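Local coordinates for protein (endonuclease) (Salmonella typhimurium, PDB 1BYR), which is an endonuclease of the phospholipase D (PLD) superfamily, with a mixed alpha/beta fold and two protein chains in its assembly, at residues A[34-38]-A[60-65]; A[43-47]-A[76-82]; A[56-60]-A[141-145]; A[95-99]-A[108-112]. The contacts are given in a common frame with arbitrary orientation. Residue numbers count along the deposited sequence, not the author numbering.

Contact 1 of 4, residues A[34-38]-A[60-65]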
loop_
_atom_site.group_PDB
_atom_site.type_symbol
_atom_site.label_atom_id
_atom_site.label_comp_id
_atom_site.label_asym_id
_atom_site.label_seq_id
_atom_site.Cartn_x
_atom_site.Cartn_y
_atom_site.Cartn_z
ATOM N N ALA A 34 7.669 -1.111 8.150
ATOM C CA ALA A 34 6.532 -1.985 8.313
ATOM C C ALA A 34 5.590 -1.531 9.406
ATOM O O ALA A 34 5.993 -0.849 10.338
ATOM C CB ALA A 34 7.011 -3.389 8.620
ATOM N N TYR A 35 4.322 -1.908 9.273
ATOM C CA TYR A 35 3.329 -1.623 10.300
ATOM C C TYR A 35 3.370 -2.991 10.996
ATOM O O TYR A 35 4.390 -3.340 11.569
ATOM C CB TYR A 35 1.972 -1.349 9.651
ATOM C CG TYR A 35 0.814 -1.251 10.620
ATOM C CD1 TYR A 35 0.969 -0.671 11.872
ATOM C CD2 TYR A 35 -0.438 -1.735 10.275
ATOM C CE1 TYR A 35 -0.100 -0.580 12.760
ATOM C CE2 TYR A 35 -1.513 -1.652 11.154
ATOM C CZ TYR A 35 -1.342 -1.069 12.394
ATOM O OH TYR A 35 -2.411 -0.970 13.258
ATOM N N SER A 36 2.309 -3.781 10.926
ATOM C CA SER A 36 2.349 -5.113 11.530
ATOM C C SER A 36 3.518 -5.910 10.941
ATOM O O SER A 36 3.570 -6.141 9.736
ATOM C CB SER A 36 1.045 -5.831 11.254
ATOM O OG SER A 36 -0.013 -4.960 11.519
ATOM N N PHE A 37 4.431 -6.351 11.807
ATOM C CA PHE A 37 5.645 -7.070 11.418
ATOM C C PHE A 37 5.622 -8.463 12.067
ATOM O O PHE A 37 6.137 -8.636 13.171
ATOM C CB PHE A 37 6.819 -6.219 11.930
ATOM C CG PHE A 37 8.181 -6.660 11.474
ATOM C CD1 PHE A 37 8.581 -6.508 10.154
ATOM C CD2 PHE A 37 9.093 -7.173 12.395
ATOM C CE1 PHE A 37 9.878 -6.848 9.752
ATOM C CE2 PHE A 37 10.388 -7.518 12.004
ATOM C CZ PHE A 37 10.778 -7.360 10.684
ATOM N N THR A 38 5.051 -9.455 11.380
ATOM C CA THR A 38 4.928 -10.801 11.966
ATOM C C THR A 38 5.166 -12.063 11.112
ATOM O O THR A 38 5.445 -13.128 11.669
ATOM C CB THR A 38 3.518 -11.001 12.608
ATOM O OG1 THR A 38 2.527 -11.003 11.573
ATOM C CG2 THR A 38 3.185 -9.887 13.590
ATOM N N ILE A 60 9.930 -0.216 12.271
ATOM C CA ILE A 60 8.531 -0.612 12.291
ATOM C C ILE A 60 7.697 0.210 13.260
ATOM O O ILE A 60 8.228 0.880 14.143
ATOM C CB ILE A 60 8.404 -2.099 12.674
ATOM C CG1 ILE A 60 8.724 -2.290 14.162
ATOM C CG2 ILE A 60 9.372 -2.918 11.834
ATOM C CD1 ILE A 60 8.745 -3.766 14.617
ATOM N N ASP A 61 6.381 0.170 13.073
ATOM C CA ASP A 61 5.457 0.873 13.941
ATOM C C ASP A 61 5.537 0.266 15.336
ATOM O O ASP A 61 5.542 -0.962 15.483
ATOM C CB ASP A 61 4.023 0.729 13.419
ATOM C CG ASP A 61 3.036 1.446 14.291
ATOM O OD1 ASP A 61 3.050 2.688 14.283
ATOM O OD2 ASP A 61 2.257 0.764 14.982
ATOM N N GLU A 62 5.575 1.119 16.354
ATOM C CA GLU A 62 5.677 0.648 17.733
ATOM C C GLU A 62 4.392 0.128 18.360
ATOM O O GLU A 62 4.341 -1.018 18.819
ATOM C CB GLU A 62 6.248 1.753 18.619
ATOM C CG GLU A 62 6.670 1.279 19.993
ATOM C CD GLU A 62 7.395 2.354 20.776
ATOM O OE1 GLU A 62 8.354 2.955 20.232
ATOM O OE2 GLU A 62 6.995 2.599 21.934
ATOM N N ARG A 63 3.347 0.951 18.383
ATOM C CA ARG A 63 2.080 0.542 18.999
ATOM C C ARG A 63 1.421 -0.698 18.429
ATOM O O ARG A 63 0.769 -1.442 19.161
ATOM C CB ARG A 63 1.074 1.689 18.953
ATOM C CG ARG A 63 1.534 2.962 19.622
ATOM C CD ARG A 63 0.375 3.952 19.627
ATOM N NE ARG A 63 -0.902 3.246 19.557
ATOM C CZ ARG A 63 -1.816 3.428 18.613
ATOM N NH1 ARG A 63 -1.607 4.301 17.646
ATOM N NH2 ARG A 63 -2.945 2.732 18.642
ATOM N N GLY A 64 1.575 -0.905 17.126
ATOM C CA GLY A 64 0.971 -2.055 16.486
ATOM C C GLY A 64 1.831 -3.307 16.486
ATOM O O GLY A 64 1.510 -4.278 15.814
ATOM N N ASN A 65 2.934 -3.285 17.226
ATOM C CA ASN A 65 3.826 -4.443 17.290
ATOM C C ASN A 65 4.154 -4.910 18.722
ATOM O O ASN A 65 5.323 -5.113 19.088
ATOM C CB ASN A 65 5.109 -4.145 16.515
ATOM C CG ASN A 65 4.943 -4.360 15.029
ATOM O OD1 ASN A 65 4.535 -5.432 14.588
ATOM N ND2 ASN A 65 5.244 -3.340 14.238
HETATM O O HOH W 1 -0.689 -4.968 14.269
#

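Contact 2 of 4, residues A[43-47]-A[76-82]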
loop_
_atom_site.group_PDB
_atom_site.type_symbol
_atom_site.label_atom_id
_atom_site.label_comp_id
_atom_site.label_asym_id
_atom_site.label_seq_id
_atom_site.Cartn_x
_atom_site.Cartn_y
_atom_site.Cartn_z
ATOM N N MET A 43 10.511 -12.946 7.748
ATOM C CA MET A 43 11.648 -12.861 8.672
ATOM C C MET A 43 12.779 -13.789 8.247
ATOM O O MET A 43 13.944 -13.392 8.237
ATOM C CB MET A 43 11.205 -13.205 10.095
ATOM C CG MET A 43 9.973 -12.406 10.568
ATOM S SD MET A 43 10.129 -10.597 10.354
ATOM C CE MET A 43 8.344 -10.136 10.236
ATOM N N LYS A 44 12.442 -15.017 7.876
ATOM C CA LYS A 44 13.447 -15.981 7.446
ATOM C C LYS A 44 14.189 -15.467 6.241
ATOM O O LYS A 44 15.411 -15.638 6.132
ATOM C CB LYS A 44 12.798 -17.310 7.099
ATOM C CG LYS A 44 12.446 -18.141 8.317
ATOM C CD LYS A 44 11.761 -19.419 7.905
ATOM C CE LYS A 44 10.746 -19.823 8.937
ATOM N NZ LYS A 44 10.702 -21.304 9.007
ATOM N N ALA A 45 13.451 -14.839 5.325
ATOM C CA ALA A 45 14.049 -14.281 4.118
ATOM C C ALA A 45 14.974 -13.095 4.421
ATOM O O ALA A 45 16.040 -12.964 3.820
ATOM C CB ALA A 45 12.946 -13.855 3.122
ATOM N N LEU A 46 14.574 -12.234 5.355
ATOM C CA LEU A 46 15.390 -11.083 5.718
ATOM C C LEU A 46 16.708 -11.540 6.348
ATOM O O LEU A 46 17.781 -11.038 6.001
ATOM C CB LEU A 46 14.627 -10.159 6.681
ATOM C CG LEU A 46 13.449 -9.400 6.056
ATOM C CD1 LEU A 46 12.483 -8.927 7.156
ATOM C CD2 LEU A 46 13.975 -8.230 5.237
ATOM N N VAL A 47 16.639 -12.507 7.258
ATOM C CA VAL A 47 17.855 -13.008 7.890
ATOM C C VAL A 47 18.725 -13.770 6.887
ATOM O O VAL A 47 19.952 -13.779 7.008
ATOM C CB VAL A 47 17.529 -13.902 9.111
ATOM C CG1 VAL A 47 16.444 -13.252 9.966
ATOM C CG2 VAL A 47 17.097 -15.265 8.649
ATOM N N TYR A 76 13.627 -12.567 16.783
ATOM C CA TYR A 76 14.301 -13.338 15.747
ATOM C C TYR A 76 15.199 -12.423 14.905
ATOM O O TYR A 76 16.358 -12.735 14.651
ATOM C CB TYR A 76 13.254 -14.013 14.858
ATOM C CG TYR A 76 13.836 -14.815 13.730
ATOM C CD1 TYR A 76 14.643 -15.916 13.978
ATOM C CD2 TYR A 76 13.583 -14.471 12.411
ATOM C CE1 TYR A 76 15.184 -16.651 12.937
ATOM C CE2 TYR A 76 14.114 -15.195 11.376
ATOM C CZ TYR A 76 14.914 -16.283 11.637
ATOM O OH TYR A 76 15.449 -16.997 10.591
ATOM N N ILE A 77 14.667 -11.276 14.498
ATOM C CA ILE A 77 15.417 -10.327 13.686
ATOM C C ILE A 77 16.623 -9.708 14.421
ATOM O O ILE A 77 17.735 -9.669 13.872
ATOM C CB ILE A 77 14.478 -9.200 13.158
ATOM C CG1 ILE A 77 13.445 -9.801 12.210
ATOM C CG2 ILE A 77 15.274 -8.119 12.460
ATOM C CD1 ILE A 77 14.016 -10.296 10.901
ATOM N N ALA A 78 16.425 -9.226 15.646
ATOM C CA ALA A 78 17.530 -8.637 16.392
ATOM C C ALA A 78 18.649 -9.661 16.674
ATOM O O ALA A 78 19.830 -9.337 16.572
ATOM C CB ALA A 78 17.027 -8.043 17.700
ATOM N N ASN A 79 18.268 -10.892 17.018
ATOM C CA ASN A 79 19.226 -11.963 17.303
ATOM C C ASN A 79 20.161 -12.231 16.129
ATOM O O ASN A 79 21.251 -12.773 16.311
ATOM C CB ASN A 79 18.496 -13.256 17.664
ATOM C CG ASN A 79 17.848 -13.192 19.026
ATOM O OD1 ASN A 79 18.346 -12.531 19.938
ATOM N ND2 ASN A 79 16.731 -13.877 19.180
ATOM N N SER A 80 19.727 -11.857 14.925
ATOM C CA SER A 80 20.524 -12.045 13.714
ATOM C C SER A 80 21.472 -10.886 13.413
ATOM O O SER A 80 22.183 -10.914 12.420
ATOM C CB SER A 80 19.616 -12.255 12.507
ATOM O OG SER A 80 18.834 -13.415 12.680
ATOM N N GLY A 81 21.477 -9.863 14.256
ATOM C CA GLY A 81 22.367 -8.743 14.016
ATOM C C GLY A 81 21.794 -7.717 13.049
ATOM O O GLY A 81 22.511 -6.836 12.587
ATOM N N ILE A 82 20.505 -7.824 12.733
ATOM C CA ILE A 82 19.876 -6.863 11.829
ATOM C C ILE A 82 19.402 -5.669 12.641
ATOM O O ILE A 82 18.553 -5.808 13.523
ATOM C CB ILE A 82 18.623 -7.449 11.109
ATOM C CG1 ILE A 82 19.045 -8.329 9.936
ATOM C CG2 ILE A 82 17.735 -6.310 10.584
ATOM C CD1 ILE A 82 17.947 -9.299 9.485
#

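Contact 3 of 4, residues A[56-60]-A[141-145]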
loop_
_atom_site.group_PDB
_atom_site.type_symbol
_atom_site.label_atom_id
_atom_site.label_comp_id
_atom_site.label_asym_id
_atom_site.label_seq_id
_atom_site.Cartn_x
_atom_site.Cartn_y
_atom_site.Cartn_z
ATOM N N VAL A 56 21.013 -4.929 5.964
ATOM C CA VAL A 56 19.589 -4.811 6.285
ATOM C C VAL A 56 19.276 -3.961 7.528
ATOM O O VAL A 56 19.831 -4.185 8.608
ATOM C CB VAL A 56 18.961 -6.230 6.497
ATOM C CG1 VAL A 56 17.440 -6.120 6.650
ATOM C CG2 VAL A 56 19.318 -7.155 5.317
ATOM N N LYS A 57 18.396 -2.970 7.366
ATOM C CA LYS A 57 17.970 -2.124 8.484
ATOM C C LYS A 57 16.443 -1.971 8.401
ATOM O O LYS A 57 15.876 -1.762 7.318
ATOM C CB LYS A 57 18.671 -0.762 8.432
ATOM C CG LYS A 57 20.160 -0.840 8.769
ATOM C CD LYS A 57 20.754 0.532 9.006
ATOM C CE LYS A 57 22.278 0.492 9.022
ATOM N NZ LYS A 57 22.881 1.860 9.174
ATOM N N ILE A 58 15.776 -2.079 9.548
ATOM C CA ILE A 58 14.321 -2.027 9.595
ATOM C C ILE A 58 13.712 -1.109 10.658
ATOM O O ILE A 58 14.171 -1.072 11.797
ATOM C CB ILE A 58 13.786 -3.461 9.832
ATOM C CG1 ILE A 58 14.509 -4.428 8.900
ATOM C CG2 ILE A 58 12.272 -3.524 9.638
ATOM C CD1 ILE A 58 14.193 -5.890 9.155
ATOM N N VAL A 59 12.688 -0.344 10.277
ATOM C CA VAL A 59 11.982 0.518 11.229
ATOM C C VAL A 59 10.518 0.150 11.137
ATOM O O VAL A 59 9.934 0.170 10.050
ATOM C CB VAL A 59 12.121 2.023 10.908
ATOM C CG1 VAL A 59 13.472 2.503 11.358
ATOM C CG2 VAL A 59 11.909 2.273 9.431
ATOM N N ILE A 60 9.930 -0.216 12.271
ATOM C CA ILE A 60 8.531 -0.612 12.291
ATOM C C ILE A 60 7.697 0.210 13.260
ATOM O O ILE A 60 8.228 0.880 14.143
ATOM C CB ILE A 60 8.404 -2.099 12.674
ATOM C CG1 ILE A 60 8.724 -2.290 14.162
ATOM C CG2 ILE A 60 9.372 -2.918 11.834
ATOM C CD1 ILE A 60 8.745 -3.766 14.617
ATOM N N TRP A 141 12.363 6.686 4.483
ATOM C CA TRP A 141 12.783 5.638 5.414
ATOM C C TRP A 141 13.714 6.206 6.499
ATOM O O TRP A 141 13.557 5.922 7.695
ATOM C CB TRP A 141 13.519 4.526 4.649
ATOM C CG TRP A 141 14.012 3.433 5.534
ATOM C CD1 TRP A 141 13.368 2.281 5.844
ATOM C CD2 TRP A 141 15.229 3.434 6.301
ATOM N NE1 TRP A 141 14.102 1.560 6.762
ATOM C CE2 TRP A 141 15.249 2.249 7.059
ATOM C CE3 TRP A 141 16.300 4.334 6.419
ATOM C CZ2 TRP A 141 16.300 1.925 7.928
ATOM C CZ3 TRP A 141 17.347 4.017 7.286
ATOM C CH2 TRP A 141 17.333 2.819 8.036
ATOM N N GLN A 142 14.681 7.013 6.063
ATOM C CA GLN A 142 15.669 7.624 6.946
ATOM C C GLN A 142 15.059 8.524 8.010
ATOM O O GLN A 142 15.484 8.519 9.173
ATOM C CB GLN A 142 16.662 8.418 6.111
ATOM C CG GLN A 142 17.874 8.852 6.881
ATOM C CD GLN A 142 18.732 7.688 7.278
ATOM O OE1 GLN A 142 19.013 7.469 8.454
ATOM N NE2 GLN A 142 19.154 6.908 6.299
ATOM N N ASP A 143 14.061 9.308 7.608
ATOM C CA ASP A 143 13.386 10.205 8.535
ATOM C C ASP A 143 12.665 9.433 9.639
ATOM O O ASP A 143 12.683 9.830 10.798
ATOM C CB ASP A 143 12.381 11.080 7.781
ATOM C CG ASP A 143 11.683 12.045 8.692
ATOM O OD1 ASP A 143 12.286 13.094 8.990
ATOM O OD2 ASP A 143 10.548 11.749 9.122
ATOM N N ARG A 144 12.019 8.330 9.277
ATOM C CA ARG A 144 11.302 7.509 10.249
ATOM C C ARG A 144 12.282 6.742 11.128
ATOM O O ARG A 144 12.076 6.622 12.325
ATOM C CB ARG A 144 10.380 6.529 9.522
ATOM C CG ARG A 144 8.987 7.104 9.128
ATOM C CD ARG A 144 9.037 8.547 8.609
ATOM N NE ARG A 144 7.752 8.958 8.029
ATOM C CZ ARG A 144 7.504 10.155 7.495
ATOM N NH1 ARG A 144 8.450 11.083 7.464
ATOM N NH2 ARG A 144 6.316 10.408 6.952
ATOM N N TRP A 145 13.350 6.222 10.530
ATOM C CA TRP A 145 14.378 5.491 11.278
ATOM C C TRP A 145 15.037 6.393 12.332
ATOM O O TRP A 145 15.178 6.019 13.500
ATOM C CB TRP A 145 15.441 4.959 10.307
ATOM C CG TRP A 145 16.711 4.482 10.955
ATOM C CD1 TRP A 145 17.857 5.209 11.150
ATOM C CD2 TRP A 145 16.984 3.171 11.466
ATOM N NE1 TRP A 145 18.814 4.434 11.745
ATOM C CE2 TRP A 145 18.304 3.179 11.953
ATOM C CE3 TRP A 145 16.236 1.994 11.557
ATOM C CZ2 TRP A 145 18.900 2.047 12.526
ATOM C CZ3 TRP A 145 16.831 0.869 12.129
ATOM C CH2 TRP A 145 18.146 0.904 12.603
#

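Contact 4 of 4, residues A[95-99]-A[108-112]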
loop_
_atom_site.group_PDB
_atom_site.type_symbol
_atom_site.label_atom_id
_atom_site.label_comp_id
_atom_site.label_asym_id
_atom_site.label_seq_id
_atom_site.Cartn_x
_atom_site.Cartn_y
_atom_site.Cartn_z
ATOM N N ASP A 95 3.421 2.569 6.602
ATOM C CA ASP A 95 4.116 2.098 5.402
ATOM C C ASP A 95 4.464 0.615 5.421
ATOM O O ASP A 95 4.833 0.066 6.460
ATOM C CB ASP A 95 5.433 2.860 5.189
ATOM C CG ASP A 95 5.250 4.362 5.194
ATOM O OD1 ASP A 95 5.326 4.959 6.289
ATOM O OD2 ASP A 95 5.036 4.948 4.110
ATOM N N LYS A 96 4.344 -0.032 4.257
ATOM C CA LYS A 96 4.705 -1.440 4.077
ATOM C C LYS A 96 5.627 -1.318 2.862
ATOM O O LYS A 96 5.214 -1.485 1.712
ATOM C CB LYS A 96 3.471 -2.302 3.745
ATOM C CG LYS A 96 2.303 -2.110 4.704
ATOM C CD LYS A 96 1.312 -1.054 4.155
ATOM C CE LYS A 96 -0.094 -1.203 4.735
ATOM N NZ LYS A 96 -0.086 -1.117 6.221
ATOM N N VAL A 97 6.880 -1.002 3.143
ATOM C CA VAL A 97 7.857 -0.751 2.094
ATOM C C VAL A 97 9.192 -1.476 2.261
ATOM O O VAL A 97 9.714 -1.600 3.370
ATOM C CB VAL A 97 8.166 0.770 2.039
ATOM C CG1 VAL A 97 9.391 1.039 1.142
ATOM C CG2 VAL A 97 6.939 1.544 1.561
ATOM N N ILE A 98 9.732 -1.954 1.144
ATOM C CA ILE A 98 11.039 -2.595 1.124
ATOM C C ILE A 98 11.839 -1.948 -0.007
ATOM O O ILE A 98 11.467 -2.038 -1.174
ATOM C CB ILE A 98 10.961 -4.131 0.868
ATOM C CG1 ILE A 98 10.176 -4.821 1.985
ATOM C CG2 ILE A 98 12.371 -4.723 0.853
ATOM C CD1 ILE A 98 10.138 -6.349 1.886
ATOM N N ILE A 99 12.912 -1.247 0.362
ATOM C CA ILE A 99 13.785 -0.598 -0.605
ATOM C C ILE A 99 15.013 -1.504 -0.751
ATOM O O ILE A 99 15.753 -1.720 0.207
ATOM C CB ILE A 99 14.240 0.794 -0.113
ATOM C CG1 ILE A 99 13.025 1.661 0.232
ATOM C CG2 ILE A 99 15.067 1.478 -1.187
ATOM C CD1 ILE A 99 13.338 2.775 1.211
ATOM N N GLY A 108 2.800 -1.132 -1.551
ATOM C CA GLY A 108 1.440 -1.558 -1.837
ATOM C C GLY A 108 0.618 -1.640 -0.562
ATOM O O GLY A 108 0.925 -0.969 0.415
ATOM N N SER A 109 -0.439 -2.450 -0.561
ATOM C CA SER A 109 -1.267 -2.575 0.635
ATOM C C SER A 109 -0.754 -3.677 1.561
ATOM O O SER A 109 -0.996 -3.651 2.767
ATOM C CB SER A 109 -2.718 -2.889 0.258
ATOM O OG SER A 109 -2.872 -4.232 -0.174
ATOM N N PHE A 110 -0.048 -4.633 0.968
ATOM C CA PHE A 110 0.489 -5.818 1.649
ATOM C C PHE A 110 1.296 -5.607 2.947
ATOM O O PHE A 110 2.415 -5.071 2.918
ATOM C CB PHE A 110 1.318 -6.612 0.617
ATOM C CG PHE A 110 1.863 -7.941 1.116
ATOM C CD1 PHE A 110 3.100 -8.013 1.751
ATOM C CD2 PHE A 110 1.197 -9.124 0.846
ATOM C CE1 PHE A 110 3.656 -9.253 2.099
ATOM C CE2 PHE A 110 1.757 -10.368 1.196
ATOM C CZ PHE A 110 2.977 -10.425 1.814
ATOM N N ASN A 111 0.726 -6.020 4.082
ATOM C CA ASN A 111 1.436 -5.919 5.366
ATOM C C ASN A 111 2.249 -7.194 5.473
ATOM O O ASN A 111 1.903 -8.212 4.876
ATOM C CB ASN A 111 0.487 -5.871 6.559
ATOM C CG ASN A 111 -0.065 -4.503 6.803
ATOM O OD1 ASN A 111 -1.246 -4.249 6.571
ATOM N ND2 ASN A 111 0.767 -3.604 7.267
ATOM N N PHE A 112 3.320 -7.152 6.250
ATOM C CA PHE A 112 4.171 -8.316 6.379
ATOM C C PHE A 112 3.661 -9.240 7.465
ATOM O O PHE A 112 4.280 -9.430 8.523
ATOM C CB PHE A 112 5.615 -7.844 6.602
ATOM C CG PHE A 112 6.073 -6.856 5.559
ATOM C CD1 PHE A 112 6.254 -7.255 4.243
ATOM C CD2 PHE A 112 6.218 -5.514 5.865
ATOM C CE1 PHE A 112 6.562 -6.329 3.246
ATOM C CE2 PHE A 112 6.523 -4.595 4.883
ATOM C CZ PHE A 112 6.694 -5.002 3.570
HETATM O O HOH W 2 -2.749 -1.720 7.514
#

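Contact 1 of 4, residues A[34-38]-A[60-65]
Ala34 ends its strand paired in parallel with Ile60, with 4.7 Å between their CA atoms. Ala34 O accepts a hydrogen bond from Asp61 N at 2.9 Å. Ala34 O also lies 3.2 Å from Ile60 CA, in a CA-H...O contact. Beside it, Ala34 CB meets Ile60 CG2 at 4.0 Å. At Tyr35 the chain leaves the sheet. The CB of Tyr35 points away, yet its ring returns, and Tyr35 CE1 reaches 3.5 Å from Asp61 OD2, which sits at the ring edge. Gly64 CA lies 4.1 Å from Tyr35 CE1; a CB on Gly64 would run into the ring. Tyr35 O accepts from Asn65 ND2 at 2.8 Å. Ser36 is joined through a water, which is 2.8 Å from both Ser36 OG and Gly64 O. Phe37 N then donates to Asn65 OD1 at 2.9 Å. One amide side chain thus serves both sides of Ser36. Ile60 CG2 stands over a face of the Phe37 ring, a CH-pi contact of 4.2 Å to the centroid. The partner loop is held in shape by a type I turn from Glu62 to Asn65 and by an Asx motif, in which Gly64 N donates to Asp61 OD2 at 2.8 Å. The two segments lie at the C-terminal ends of neighbouring parallel strands, 29-34 and 55-61. Helix 40-51 joins these in the chain, giving a beta-alpha-beta crossover.

Contact 2 of 4, residues A[43-47]-A[76-82]
Val47 overlaps the ring of Tyr76, with Val47 CG1 3.3 Å from Tyr76 CE2 and Val47 CG2 3.1 Å from Tyr76 OH. Val47 CG1 also touches Ser80 OG at 3.6 Å and Ile77 CD1 at 3.9 Å. Towards the start of the segment, Met43 CB meets the edge of the Tyr76 ring, 3.6 Å from Tyr76 CD2, and Met43 SD lies 3.9 Å from Ile77 CG1. Leu46 CB lies 4.3 Å from Ile77 CD1, and Leu46 O is 3.9 Å from Ile82 CD1. No hydrogen bond crosses the interface, so it is held by apolar packing. Gly81, with positive phi, closes helix 68-79 in a Schellman motif. The chain then turns so that Ile82 points back at the partner helix. Helices 40-51 and 68-79 lie side by side on one face of the sheet. Leu46, Ile77 and Ile82 all rest on Ile58 of strand 55-61, while Ala45 packs against Leu20 and Ile23 of helix 14-25.

Contact 3 of 4, residues A[56-60]-A[141-145]
Strand 56-60 and helix 141-145 cross at 67°, and their axes come within 8.6 Å. The closest CA atoms belong to Val59 and Trp145, 5.5 Å apart. Within the helix, Trp145 N is hydrogen-bonded to Trp141 O at 2.9 Å, so the two indoles sit one turn apart and both extend to the strand. Val59 points at the helix, and its CG2 lies 3.5 Å from Trp141 NE1 and 3.9 Å from Trp141 CD1. This is packing, since the NE1 group gives its hydrogen bond to Met32 O on the adjoining strand. Lys57 also faces the helix. Its aliphatic chain lies along the indoles, with Lys57 CB 3.6 Å from Trp141 CZ2 and Lys57 CD 4.3 Å from Trp145 CZ2. The edge of the Trp145 ring comes up to the backbone, where Trp145 CZ3 is 3.3 Å from Ile58 O. Arginines flank both indoles: Arg31 makes a cation-pi contact with Trp141, and Arg85 does so with Trp145. Arg144 turns its end away from the strand. Its NH1 forms a salt bridge with Asp143 OD2 at 2.8 Å and another with Glu12 of the second subunit. The CB of Ile58 points away from the helix, to the face where it meets Ile77 of helix 68-79. The sheet therefore carries helices on both faces, in the three-layer alpha-beta-alpha build of the PLD-like domain.

Contact 4 of 4, residues A[95-99]-A[108-112]
Gly108 begins the loop at the end of strand 104-108, with a positive phi at which a CB would strike the preceding carbonyl oxygen. Gly108 O lies 3.8 Å from Lys96 CD. Ser109 O is 3.3 Å from Lys96 CE; the Ser109 hydroxyl is hydrogen-bonded to Glu122 and to the backbone N of Asn123. Phe110 O lies 3.1 Å from Lys96 CB. Three successive carbonyls thus border the lysine chain, while the Phe110 ring packs on Ala15 and Val19 of helix 14-25. Asn111 meets the lysine end. A water accepts from Lys96 NZ at 3.0 Å and donates to Asn111 OD1 at 3.1 Å. Lys96 NZ is also hydrogen-bonded to His94 O. Phe112 closes the segment with its ring against the other backbone: Phe112 CE2 is 3.7 Å from Lys96 CA and 4.0 Å from Val97 N, which lies near the ring edge. Phe112 CE1 touches Ile98 CD1 at 3.8 Å. The touching parts run nearly perpendicular, 89° apart, and the Lys96 side chain passes across the loop. Lys96 packs on Ser109 of the second subunit, and Asn111 on its His94. His94 and Lys96, followed by Gly108, Ser109 and Asn111, fit the HKD signature of the PLD superfamily. Their place at the subunit boundary is consistent with the family's active site, where two HKD motifs meet, from one chain's two halves or, as probably here, two subunits.

All four contacts lie in one PLD-like domain built around a single mixed sheet. Contacts 1 and 3 share Ile60 and use strand 55-61; their centres are about 12 Å apart. Contacts 2 and 3 place helices on the two faces of the sheet, about 15 Å between centres. Contact 1 touches contact 4, centres about 11 Å apart, through packing of Ala34 on Phe112 and a probable hydrogen bond between Thr38 N and Phe112 O. Contacts 2 and 4 are the most distant pair, about 17 Å between centres. Along the chain, the segments of contacts 1, 2 and 3 alternate. Contact 4 follows contacts 1 and 2, between the segments of contact 3. It lies at the subunit boundary and contains residues that fit the HKD motif.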